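Local structure of CymD (Pseudomonas putida, 6Z34) at residues Gly10-Gly15 / Val352-Val357; Leu271-Phe276 / Ile312-Lys317. The protein forms a channel of the FadL family in the outer membrane, through which monoaromatic hydrocarbons are probably taken up by lateral diffusion. All blocks are in the same frame, centred on the assembly; numbering follows the deposited sequence.

Contact 1: Gly10-Gly15 / Val352-Val357; sequences GPVSQG and VFRAGV
With CG1 anti to its backbone N (chi1 175°) and CG2 beside that N, Val12 spreads both methyls against Arg354, whose CG lies anti to its own carbonyl carbon at the start of a chain extended as far as NE. CG2 of Val12 sits over the centre of the guanidinium, 3.7 Å from Arg354 CZ, while Val12 CG1 lies 3.5 Å from Arg354 NE. Val352 CG1 covers the opposite face nearer its rim, and the flat cation is thus packed between two branched apolar groups, its N-H groups directed outward. NE bonds Gln344, NH1 bonds Ser386, and NH1 also gives a hydrogen bond of 2.9 Å to water 1, which lies in the guanidinium plane and donates in turn to Pro11 O. The short helix 10-15 belongs to the N-terminal segment that, as in other FadL channels, plugs the barrel; strand 351-362 is part of the wall. The axes of the two short segments approach to 7.6 Å. Gly15 O packs 3.2 Å from Ala355 C, close to the strand backbone but not hydrogen-bonded to it. Glycine suits position 15 because a CB would clash with Pro11 O; a side chain on Gly356 would press on the Gly15 carbonyl.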
ATOM      1  N   GLY A  10      -3.083  -8.824   5.620  1.00 49.40           N
ATOM      2  CA  GLY A  10      -4.010  -9.613   6.405  1.00 51.45           C
ATOM      3  C   GLY A  10      -3.477  -9.894   7.801  1.00 60.40           C
ATOM      4  O   GLY A  10      -2.293  -9.685   8.090  1.00 57.21           O
ATOM      5  N   PRO A  11      -4.342 -10.388   8.695  1.00 61.71           N
ATOM      6  CA  PRO A  11      -3.950 -10.495  10.118  1.00 51.76           C
ATOM      7  C   PRO A  11      -2.928 -11.576  10.409  1.00 52.71           C
ATOM      8  O   PRO A  11      -2.255 -11.500  11.447  1.00 51.05           O
ATOM      9  CB  PRO A  11      -5.275 -10.788  10.840  1.00 54.09           C
ATOM     10  CG  PRO A  11      -6.363 -10.543   9.812  1.00 58.91           C
ATOM     11  CD  PRO A  11      -5.740 -10.784   8.468  1.00 56.30           C
ATOM     12  N   VAL A  12      -2.790 -12.581   9.548  1.00 49.26           N
ATOM     13  CA  VAL A  12      -1.847 -13.660   9.833  1.00 57.50           C
ATOM     14  C   VAL A  12      -0.432 -13.218   9.485  1.00 58.28           C
ATOM     15  O   VAL A  12       0.513 -13.402  10.270  1.00 46.64           O
ATOM     16  CB  VAL A  12      -2.246 -14.932   9.060  1.00 59.95           C
ATOM     17  CG1 VAL A  12      -1.224 -16.006   9.262  1.00 62.99           C
ATOM     18  CG2 VAL A  12      -3.645 -15.426   9.479  1.00 59.50           C
ATOM     19  N   SER A  13      -0.270 -12.645   8.293  1.00 45.18           N
ATOM     20  CA  SER A  13       0.996 -12.042   7.911  1.00 48.38           C
ATOM     21  C   SER A  13       1.359 -10.886   8.844  1.00 53.12           C
ATOM     22  O   SER A  13       2.474 -10.834   9.378  1.00 55.02           O
ATOM     23  CB  SER A  13       0.901 -11.580   6.465  1.00 46.70           C
ATOM     24  OG  SER A  13       1.808 -10.560   6.204  1.00 50.45           O
ATOM     25  N   GLN A  14       0.421  -9.959   9.082  1.00 49.30           N
ATOM     26  CA  GLN A  14       0.738  -8.813   9.942  1.00 49.66           C
ATOM     27  C   GLN A  14       1.025  -9.248  11.373  1.00 52.19           C
ATOM     28  O   GLN A  14       1.877  -8.662  12.042  1.00 57.47           O
ATOM     29  CB  GLN A  14      -0.396  -7.781   9.927  1.00 53.93           C
ATOM     30  CG  GLN A  14      -0.485  -6.936   8.660  1.00 61.72           C
ATOM     31  CD  GLN A  14      -1.663  -5.973   8.672  1.00 69.73           C
ATOM     32  OE1 GLN A  14      -2.005  -5.403   9.707  1.00 75.34           O
ATOM     33  NE2 GLN A  14      -2.292  -5.796   7.520  1.00 68.23           N
ATOM     34  N   GLY A  15       0.315 -10.263  11.873  1.00 59.75           N
ATOM     35  CA  GLY A  15       0.591 -10.735  13.217  1.00 52.16           C
ATOM     36  C   GLY A  15       1.982 -11.304  13.362  1.00 58.77           C
ATOM     37  O   GLY A  15       2.499 -11.396  14.485  1.00 52.81           O
ATOM     38  N   VAL A 352      -4.726 -20.130  17.804  1.00 65.79           N
ATOM     39  CA  VAL A 352      -3.404 -19.954  17.216  1.00 58.21           C
ATOM     40  C   VAL A 352      -2.880 -18.603  17.680  1.00 62.97           C
ATOM     41  O   VAL A 352      -3.622 -17.613  17.668  1.00 62.98           O
ATOM     42  CB  VAL A 352      -3.474 -20.012  15.675  1.00 58.66           C
ATOM     43  CG1 VAL A 352      -2.135 -19.742  15.076  1.00 55.92           C
ATOM     44  CG2 VAL A 352      -4.015 -21.355  15.220  1.00 56.52           C
ATOM     45  N   PHE A 353      -1.614 -18.557  18.101  1.00 63.00           N
ATOM     46  CA  PHE A 353      -1.012 -17.322  18.598  1.00 61.59           C
ATOM     47  C   PHE A 353       0.210 -16.940  17.772  1.00 60.80           C
ATOM     48  O   PHE A 353       1.017 -17.801  17.411  1.00 61.17           O
ATOM     49  CB  PHE A 353      -0.639 -17.456  20.067  1.00 65.21           C
ATOM     50  CG  PHE A 353      -1.823 -17.634  20.955  1.00 72.26           C
ATOM     51  CD1 PHE A 353      -2.676 -16.578  21.206  1.00 74.33           C
ATOM     52  CD2 PHE A 353      -2.112 -18.868  21.511  1.00 78.52           C
ATOM     53  CE1 PHE A 353      -3.788 -16.747  22.014  1.00 82.29           C
ATOM     54  CE2 PHE A 353      -3.220 -19.043  22.317  1.00 75.15           C
ATOM     55  CZ  PHE A 353      -4.060 -17.985  22.568  1.00 77.62           C
ATOM     56  N   ARG A 354       0.335 -15.643  17.466  1.00 56.32           N
ATOM     57  CA  ARG A 354       1.379 -15.146  16.578  1.00 53.94           C
ATOM     58  C   ARG A 354       2.100 -13.945  17.190  1.00 57.85           C
ATOM     59  O   ARG A 354       1.544 -13.209  18.006  1.00 59.87           O
ATOM     60  CB  ARG A 354       0.816 -14.735  15.212  1.00 56.78           C
ATOM     61  CG  ARG A 354      -0.334 -15.565  14.721  1.00 59.10           C
ATOM     62  CD  ARG A 354      -0.402 -15.538  13.214  1.00 51.17           C
ATOM     63  NE  ARG A 354      -1.209 -16.647  12.729  1.00 53.05           N
ATOM     64  CZ  ARG A 354      -2.533 -16.706  12.816  1.00 58.26           C
ATOM     65  NH1 ARG A 354      -3.218 -15.707  13.359  1.00 58.94           N
ATOM     66  NH2 ARG A 354      -3.177 -17.773  12.354  1.00 65.04           N
ATOM     67  N   ALA A 355       3.350 -13.741  16.774  1.00 61.72           N
ATOM     68  CA  ALA A 355       4.108 -12.550  17.152  1.00 69.89           C
ATOM     69  C   ALA A 355       5.157 -12.289  16.081  1.00 64.54           C
ATOM     70  O   ALA A 355       5.598 -13.217  15.401  1.00 64.02           O
ATOM     71  CB  ALA A 355       4.771 -12.692  18.525  1.00 70.14           C
ATOM     72  N   GLY A 356       5.547 -11.023  15.924  1.00 56.29           N
ATOM     73  CA  GLY A 356       6.470 -10.690  14.855  1.00 55.02           C
ATOM     74  C   GLY A 356       7.206  -9.391  15.080  1.00 59.88           C
ATOM     75  O   GLY A 356       6.803  -8.554  15.895  1.00 55.69           O
ATOM     76  N   VAL A 357       8.296  -9.231  14.329  1.00 55.27           N
ATOM     77  CA  VAL A 357       9.098  -8.020  14.324  1.00 55.92           C
ATOM     78  C   VAL A 357       9.307  -7.594  12.881  1.00 59.33           C
ATOM     79  O   VAL A 357       9.555  -8.427  12.002  1.00 50.77           O
ATOM     80  CB  VAL A 357      10.456  -8.226  15.024  1.00 63.74           C
ATOM     81  CG1 VAL A 357      11.271  -6.955  14.976  1.00 67.52           C
ATOM     82  CG2 VAL A 357      10.251  -8.646  16.456  1.00 66.20           C
TER
HETATM   83  O   HOH W   1      -2.774 -12.863  13.941  1.00 70.78           O

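Contact 2: Leu271-Phe276 / Ile312-Lys317; sequences LKLHNF and IEVNFK
The imidazole of His274 meets Glu313 at its edge, with OE1 of Glu313 close to the ring plane. Asn275 ND2, hydrogen-bonded to Asp311 O, which helps hold the amide there, lies 3.7 Å above the centre of one ring face, and Lys272 CE lies over the opposite face, toward the rim. His274 ND1 donates to Glu313 OE1 over 3.1 Å in a nearly straight bond (165°), but reaches that oxygen from above the carboxylate, ring and carboxylate planes standing 89° apart. Histidine suits the place because one ring offers an N-H at its edge and flat faces for its neighbours.

Strand 265-273 pairs with 234-259 and with 313-318, which in turn pairs with 324-328, making the contact one step in an antiparallel run. Lys272 and Asn315 form a hydrogen-bonded pair, Lys272 N to Asn315 O at 2.9 Å and Asn315 N to Lys272 O at 3.1 Å. His274 N bonds Glu313 O less directly (139°), where strand 265-273 ends. The other sheet face is apolar: Leu273 CD2 rests 3.6 Å from Val314 CG2, and Leu271 CD1 touches Val314 CG1 and Phe316 CB, leucine and valine giving branched methyls that pack together on that face. Just before strand 313-318, Ile312 CD1 approaches Phe276 CE2 obliquely at 3.4 Å.

An alanine in place of Glu313 would probably leave His274 ND1 without its carboxylate partner and the imidazole freer to turn. Lys272 NZ stands 4.5 Å from Glu313 OE1, too far for a salt bridge, while Asp311 brings a like charge close to OE2. The carboxylate would probably orient and polarise the ring N-H, with nearby Lys272 opposing any added proton, and no charge state follows.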
ATOM      1  N   LEU A 271      -7.447  19.185 -12.746  1.00 70.52           N
ATOM      2  CA  LEU A 271      -6.103  18.829 -12.318  1.00 70.59           C
ATOM      3  C   LEU A 271      -5.730  17.472 -12.898  1.00 70.75           C
ATOM      4  O   LEU A 271      -6.558  16.552 -12.941  1.00 76.80           O
ATOM      5  CB  LEU A 271      -5.986  18.782 -10.789  1.00 64.34           C
ATOM      6  CG  LEU A 271      -4.576  18.546 -10.250  1.00 66.83           C
ATOM      7  CD1 LEU A 271      -3.713  19.794 -10.452  1.00 68.07           C
ATOM      8  CD2 LEU A 271      -4.605  18.133  -8.781  1.00 65.09           C
ATOM      9  N   LYS A 272      -4.480  17.350 -13.326  1.00 68.31           N
ATOM     10  CA  LYS A 272      -3.953  16.103 -13.847  1.00 69.27           C
ATOM     11  C   LYS A 272      -2.609  15.833 -13.187  1.00 68.64           C
ATOM     12  O   LYS A 272      -1.735  16.704 -13.180  1.00 70.34           O
ATOM     13  CB  LYS A 272      -3.820  16.173 -15.372  1.00 76.24           C
ATOM     14  CG  LYS A 272      -3.007  15.059 -15.975  1.00 89.38           C
ATOM     15  CD  LYS A 272      -2.387  15.481 -17.297  1.00100.90           C
ATOM     16  CE  LYS A 272      -1.367  14.468 -17.774  1.00108.64           C
ATOM     17  NZ  LYS A 272      -0.026  14.769 -17.221  1.00110.92           N
ATOM     18  N   LEU A 273      -2.458  14.652 -12.588  1.00 63.66           N
ATOM     19  CA  LEU A 273      -1.145  14.177 -12.166  1.00 66.37           C
ATOM     20  C   LEU A 273      -0.630  13.216 -13.226  1.00 77.23           C
ATOM     21  O   LEU A 273      -1.408  12.470 -13.829  1.00 84.44           O
ATOM     22  CB  LEU A 273      -1.185  13.479 -10.810  1.00 61.00           C
ATOM     23  CG  LEU A 273      -1.486  14.381  -9.623  1.00 68.11           C
ATOM     24  CD1 LEU A 273      -0.920  13.767  -8.366  1.00 69.33           C
ATOM     25  CD2 LEU A 273      -0.937  15.784  -9.858  1.00 74.92           C
ATOM     26  N   HIS A 274       0.679  13.233 -13.464  1.00 83.45           N
ATOM     27  CA  HIS A 274       1.165  12.554 -14.656  1.00 96.24           C
ATOM     28  C   HIS A 274       1.777  11.189 -14.362  1.00103.28           C
ATOM     29  O   HIS A 274       1.111  10.154 -14.502  1.00 96.45           O
ATOM     30  CB  HIS A 274       2.182  13.432 -15.379  1.00101.94           C
ATOM     31  CG  HIS A 274       2.474  12.986 -16.778  1.00120.28           C
ATOM     32  ND1 HIS A 274       2.953  13.842 -17.747  1.00127.85           N
ATOM     33  CD2 HIS A 274       2.353  11.776 -17.374  1.00126.90           C
ATOM     34  CE1 HIS A 274       3.115  13.177 -18.878  1.00129.28           C
ATOM     35  NE2 HIS A 274       2.764  11.920 -18.676  1.00128.55           N
ATOM     36  N   ASN A 275       3.060  11.180 -13.999  1.00110.53           N
ATOM     37  CA  ASN A 275       3.875   9.967 -13.991  1.00106.31           C
ATOM     38  C   ASN A 275       3.910   9.359 -12.597  1.00103.04           C
ATOM     39  O   ASN A 275       4.730   9.730 -11.755  1.00109.45           O
ATOM     40  CB  ASN A 275       5.286  10.245 -14.498  1.00108.67           C
ATOM     41  CG  ASN A 275       5.314  10.693 -15.952  1.00122.44           C
ATOM     42  OD1 ASN A 275       4.766  10.017 -16.828  1.00126.41           O
ATOM     43  ND2 ASN A 275       5.967  11.815 -16.219  1.00130.22           N
ATOM     44  N   PHE A 276       3.009   8.420 -12.364  1.00103.60           N
ATOM     45  CA  PHE A 276       3.126   7.492 -11.261  1.00 99.68           C
ATOM     46  C   PHE A 276       3.502   6.125 -11.801  1.00 95.47           C
ATOM     47  O   PHE A 276       3.136   5.739 -12.917  1.00 90.44           O
ATOM     48  CB  PHE A 276       1.831   7.388 -10.472  1.00102.56           C
ATOM     49  CG  PHE A 276       1.802   8.229  -9.256  1.00108.15           C
ATOM     50  CD1 PHE A 276       1.425   7.691  -8.038  1.00107.57           C
ATOM     51  CD2 PHE A 276       2.131   9.569  -9.329  1.00113.55           C
ATOM     52  CE1 PHE A 276       1.389   8.478  -6.895  1.00114.73           C
ATOM     53  CE2 PHE A 276       2.097  10.365  -8.200  1.00116.60           C
ATOM     54  CZ  PHE A 276       1.727   9.821  -6.976  1.00117.57           C
ATOM     55  N   ILE A 312       7.597  13.804 -12.406  1.00107.98           N
ATOM     56  CA  ILE A 312       6.297  13.796 -11.739  1.00 95.01           C
ATOM     57  C   ILE A 312       5.586  15.142 -11.903  1.00 94.61           C
ATOM     58  O   ILE A 312       5.699  16.047 -11.069  1.00 97.81           O
ATOM     59  CB  ILE A 312       6.474  13.362 -10.271  1.00 87.12           C
ATOM     60  CG1 ILE A 312       5.142  13.246  -9.549  1.00 86.57           C
ATOM     61  CG2 ILE A 312       7.438  14.245  -9.539  1.00 86.82           C
ATOM     62  CD1 ILE A 312       5.081  11.970  -8.703  1.00 76.27           C
ATOM     63  N   GLU A 313       4.839  15.274 -12.998  1.00 88.88           N
ATOM     64  CA  GLU A 313       4.238  16.537 -13.394  1.00 83.02           C
ATOM     65  C   GLU A 313       2.882  16.750 -12.733  1.00 84.87           C
ATOM     66  O   GLU A 313       2.135  15.805 -12.464  1.00 85.12           O
ATOM     67  CB  GLU A 313       4.062  16.600 -14.911  1.00 92.41           C
ATOM     68  CG  GLU A 313       5.350  16.738 -15.703  1.00106.68           C
ATOM     69  CD  GLU A 313       5.134  16.580 -17.207  1.00118.87           C
ATOM     70  OE1 GLU A 313       3.995  16.798 -17.679  1.00121.92           O
ATOM     71  OE2 GLU A 313       6.104  16.225 -17.916  1.00122.16           O
ATOM     72  N   VAL A 314       2.563  18.023 -12.499  1.00 88.99           N
ATOM     73  CA  VAL A 314       1.303  18.458 -11.907  1.00 82.54           C
ATOM     74  C   VAL A 314       0.795  19.624 -12.738  1.00 85.01           C
ATOM     75  O   VAL A 314       1.444  20.678 -12.788  1.00 89.60           O
ATOM     76  CB  VAL A 314       1.470  18.880 -10.438  1.00 83.92           C
ATOM     77  CG1 VAL A 314       0.130  19.324  -9.863  1.00 85.13           C
ATOM     78  CG2 VAL A 314       2.093  17.736  -9.608  1.00 79.01           C
ATOM     79  N   ASN A 315      -0.340  19.433 -13.412  1.00 79.17           N
ATOM     80  CA  ASN A 315      -0.908  20.448 -14.288  1.00 80.33           C
ATOM     81  C   ASN A 315      -2.321  20.794 -13.843  1.00 76.40           C
ATOM     82  O   ASN A 315      -3.143  19.903 -13.602  1.00 76.58           O
ATOM     83  CB  ASN A 315      -0.919  19.988 -15.754  1.00 93.55           C
ATOM     84  CG  ASN A 315       0.422  19.447 -16.206  1.00107.71           C
ATOM     85  OD1 ASN A 315       1.450  19.719 -15.583  1.00118.01           O
ATOM     86  ND2 ASN A 315       0.426  18.705 -17.306  1.00106.79           N
ATOM     87  N   PHE A 316      -2.591  22.090 -13.725  1.00 66.15           N
ATOM     88  CA  PHE A 316      -3.907  22.612 -13.390  1.00 61.74           C
ATOM     89  C   PHE A 316      -4.342  23.529 -14.522  1.00 71.36           C
ATOM     90  O   PHE A 316      -3.550  24.345 -15.002  1.00 83.29           O
ATOM     91  CB  PHE A 316      -3.869  23.360 -12.048  1.00 61.15           C
ATOM     92  CG  PHE A 316      -5.032  24.296 -11.821  1.00 64.10           C
ATOM     93  CD1 PHE A 316      -6.161  23.871 -11.127  1.00 65.37           C
ATOM     94  CD2 PHE A 316      -4.981  25.618 -12.276  1.00 60.03           C
ATOM     95  CE1 PHE A 316      -7.230  24.736 -10.904  1.00 62.25           C
ATOM     96  CE2 PHE A 316      -6.041  26.492 -12.064  1.00 62.42           C
ATOM     97  CZ  PHE A 316      -7.166  26.058 -11.381  1.00 73.46           C
ATOM     98  N   LYS A 317      -5.587  23.383 -14.965  1.00 68.62           N
ATOM     99  CA  LYS A 317      -6.118  24.190 -16.055  1.00 74.67           C
ATOM    100  C   LYS A 317      -7.421  24.811 -15.580  1.00 80.54           C
ATOM    101  O   LYS A 317      -8.352  24.094 -15.199  1.00 81.11           O
ATOM    102  CB  LYS A 317      -6.317  23.363 -17.336  1.00 76.63           C
ATOM    103  CG  LYS A 317      -7.562  23.738 -18.138  1.00 93.05           C
ATOM    104  CD  LYS A 317      -7.550  23.146 -19.543  1.00102.67           C
ATOM    105  CE  LYS A 317      -8.925  23.241 -20.162  1.00103.88           C
ATOM    106  NZ  LYS A 317      -9.829  22.327 -19.400  1.00109.01           N
TER

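In the fold
Contact 1 and contact 2 lie on opposite sides of the chain's centre, their own centres 39 Å apart and their nearest atoms about 21 Å apart. Neither is wholly core: both are partly buried. They share no helix or strand. Contact 1 sets an N-terminal helix against a wall strand and covers 207 Å², whereas contact 2 joins two neighbouring strands and covers 528 Å². The chemistry follows: between helix and wall a cation, apolar methyls and a bridging water do the work, but between strands the backbones bond directly, with a polar and an apolar face. Both segments of contact 2 fall in the part of the chain between 10-15 and 352-357.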